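Local coordinates for protein L-lysine 6-monooxygenase involved in desferrioxamine biosynthesis (Erwinia amylovora CFBP1430, PDB 5O8P) that probably hydroxylates the terminal amine of cadaverine, using FAD and NADPH, in the biosynthesis of desferrioxamine siderophores, at residues E313-L318 and S330-G335. Residues are numbered along the deposited sequence; the frame is centred on the assembly and turned at random.
Sequences EGEFEL and SRRTEG
Phe316 and Leu318 pair with Thr333 and Arg331 across an antiparallel beta hairpin, made by strands 315-322 and 327-333. Both pairs are hydrogen-bonded pairs. Phe316 N gives a bond to Thr333 O at 2.7 Å, and Thr333 N returns a longer one to Phe316 O at 3.3 Å. Leu318 N meets Arg331 O at 2.8 Å, and Arg331 N meets Leu318 O at 2.9 Å. Between them, Glu317 and Arg332 form a non-hydrogen-bonded pair.

On the Arg332 face, NH1 forms salt bridges to two acidic residues. Arg332 NH1 lies 2.9 Å from Glu313 OE1. The carboxylate and guanidinium planes are nearly parallel (3° apart) but stepped, and NH1 meets OE1 from above the carboxylate plane. Its second partner is Glu315 OE1, near the guanidinium plane; this hydrogen bond is weak in angle. The arginine chain is extended from CG to NE.

On the other face, Thr333 CG2 touches Leu318 CD2 at 4.0 Å and lies near Phe316 CB. The Phe316 ring turns its edge to the carbonyl oxygens of Thr333 and Glu334, and meets Trp310 edge-to-face. Trp310 lies on strand 303-311, which completes the three-stranded sheet and brings Leu305, an NADP(+)-site residue with no nucleotide bound here, against Leu318. Glu432 of a second subunit accepts a bond from Arg332 N. The hairpin runs directly into strand 335-338 of the five-stranded parallel sheet, and at this junction Thr333 OG1 donates to Gly335 O at 2.7 Å.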
loop_
_atom_site.group_PDB
_atom_site.type_symbol
_atom_site.label_atom_id
_atom_site.label_comp_id
_atom_site.label_asym_id
_atom_site.label_seq_id
_atom_site.Cartn_x
_atom_site.Cartn_y
_atom_site.Cartn_z
ATOM N N GLU B 313 39.743 23.984 -17.379
ATOM C CA GLU B 313 38.701 23.392 -18.248
ATOM C C GLU B 313 37.257 23.848 -17.947
ATOM O O GLU B 313 36.466 24.025 -18.872
ATOM C CB GLU B 313 38.729 21.860 -18.143
ATOM C CG GLU B 313 39.968 21.163 -18.706
ATOM C CD GLU B 313 39.945 19.649 -18.484
ATOM O OE1 GLU B 313 38.843 19.085 -18.253
ATOM O OE2 GLU B 313 41.033 19.028 -18.548
ATOM N N GLY B 314 36.929 24.012 -16.662
ATOM C CA GLY B 314 35.581 24.387 -16.204
ATOM C C GLY B 314 34.842 23.247 -15.505
ATOM O O GLY B 314 33.631 23.088 -15.680
ATOM N N GLU B 315 35.573 22.485 -14.687
ATOM C CA GLU B 315 35.089 21.260 -14.039
ATOM C C GLU B 315 35.752 21.068 -12.683
ATOM O O GLU B 315 36.910 21.451 -12.505
ATOM C CB GLU B 315 35.471 20.034 -14.870
ATOM C CG GLU B 315 34.709 19.818 -16.161
ATOM C CD GLU B 315 34.898 18.396 -16.661
ATOM O OE1 GLU B 315 36.044 18.029 -17.014
ATOM O OE2 GLU B 315 33.909 17.631 -16.664
ATOM N N PHE B 316 35.035 20.447 -11.750
ATOM C CA PHE B 316 35.659 19.915 -10.534
ATOM C C PHE B 316 36.347 18.584 -10.832
ATOM O O PHE B 316 35.924 17.837 -11.725
ATOM C CB PHE B 316 34.629 19.650 -9.443
ATOM C CG PHE B 316 34.148 20.870 -8.736
ATOM C CD1 PHE B 316 34.953 21.500 -7.800
ATOM C CD2 PHE B 316 32.855 21.358 -8.955
ATOM C CE1 PHE B 316 34.490 22.622 -7.125
ATOM C CE2 PHE B 316 32.390 22.475 -8.278
ATOM C CZ PHE B 316 33.210 23.110 -7.366
ATOM N N GLU B 317 37.398 18.290 -10.072
ATOM C CA GLU B 317 37.938 16.938 -9.983
ATOM C C GLU B 317 37.844 16.495 -8.528
ATOM O O GLU B 317 38.623 16.940 -7.682
ATOM C CB GLU B 317 39.385 16.868 -10.476
ATOM C CG GLU B 317 39.874 15.437 -10.706
ATOM C CD GLU B 317 41.314 15.179 -10.283
ATOM O OE1 GLU B 317 41.753 15.716 -9.242
ATOM O OE2 GLU B 317 42.017 14.416 -10.990
ATOM N N LEU B 318 36.874 15.628 -8.253
ATOM C CA LEU B 318 36.695 15.033 -6.934
ATOM C C LEU B 318 37.641 13.855 -6.782
ATOM O O LEU B 318 37.546 12.906 -7.545
ATOM C CB LEU B 318 35.262 14.528 -6.772
ATOM C CG LEU B 318 34.108 15.511 -6.526
ATOM C CD1 LEU B 318 34.395 16.945 -6.939
ATOM C CD2 LEU B 318 32.840 15.018 -7.207
ATOM N N SER B 330 39.303 9.103 -8.948
ATOM C CA SER B 330 38.862 10.468 -9.248
ATOM C C SER B 330 37.611 10.460 -10.127
ATOM O O SER B 330 37.350 9.501 -10.859
ATOM C CB SER B 330 39.976 11.271 -9.927
ATOM O OG SER B 330 40.281 10.738 -11.212
ATOM N N ARG B 331 36.847 11.545 -10.038
ATOM C CA ARG B 331 35.596 11.716 -10.765
ATOM C C ARG B 331 35.490 13.186 -11.148
ATOM O O ARG B 331 36.017 14.042 -10.433
ATOM C CB ARG B 331 34.448 11.352 -9.833
ATOM C CG ARG B 331 33.246 10.741 -10.479
ATOM C CD ARG B 331 33.533 9.325 -10.945
ATOM N NE ARG B 331 32.652 9.055 -12.069
ATOM C CZ ARG B 331 32.826 8.104 -12.971
ATOM N NH1 ARG B 331 33.870 7.281 -12.905
ATOM N NH2 ARG B 331 31.962 8.017 -13.971
ATOM N N ARG B 332 34.788 13.488 -12.234
ATOM C CA ARG B 332 34.661 14.875 -12.687
ATOM C C ARG B 332 33.228 15.314 -12.728
ATOM O O ARG B 332 32.349 14.512 -12.974
ATOM C CB ARG B 332 35.256 15.041 -14.080
ATOM C CG ARG B 332 36.763 15.180 -14.110
ATOM C CD ARG B 332 37.233 14.674 -15.466
ATOM N NE ARG B 332 38.621 14.984 -15.733
ATOM C CZ ARG B 332 39.087 16.192 -16.056
ATOM N NH1 ARG B 332 38.280 17.253 -16.118
ATOM N NH2 ARG B 332 40.385 16.358 -16.309
ATOM N N THR B 333 32.998 16.601 -12.500
ATOM C CA THR B 333 31.651 17.170 -12.563
ATOM C C THR B 333 31.711 18.703 -12.685
ATOM O O THR B 333 32.635 19.337 -12.161
ATOM C CB THR B 333 30.803 16.730 -11.342
ATOM O OG1 THR B 333 29.411 17.003 -11.577
ATOM C CG2 THR B 333 31.264 17.408 -10.052
ATOM N N GLU B 334 30.741 19.287 -13.387
ATOM C CA GLU B 334 30.654 20.739 -13.502
ATOM C C GLU B 334 29.910 21.258 -12.297
ATOM O O GLU B 334 30.458 22.036 -11.512
ATOM C CB GLU B 334 29.953 21.163 -14.793
ATOM C CG GLU B 334 30.718 20.769 -16.045
ATOM C CD GLU B 334 30.187 21.418 -17.319
ATOM O OE1 GLU B 334 29.093 22.034 -17.284
ATOM O OE2 GLU B 334 30.863 21.290 -18.371
ATOM N N GLY B 335 28.667 20.805 -12.153
ATOM C CA GLY B 335 27.810 21.150 -11.013
ATOM C C GLY B 335 28.062 20.197 -9.871
ATOM O O GLY B 335 28.317 19.015 -10.086
#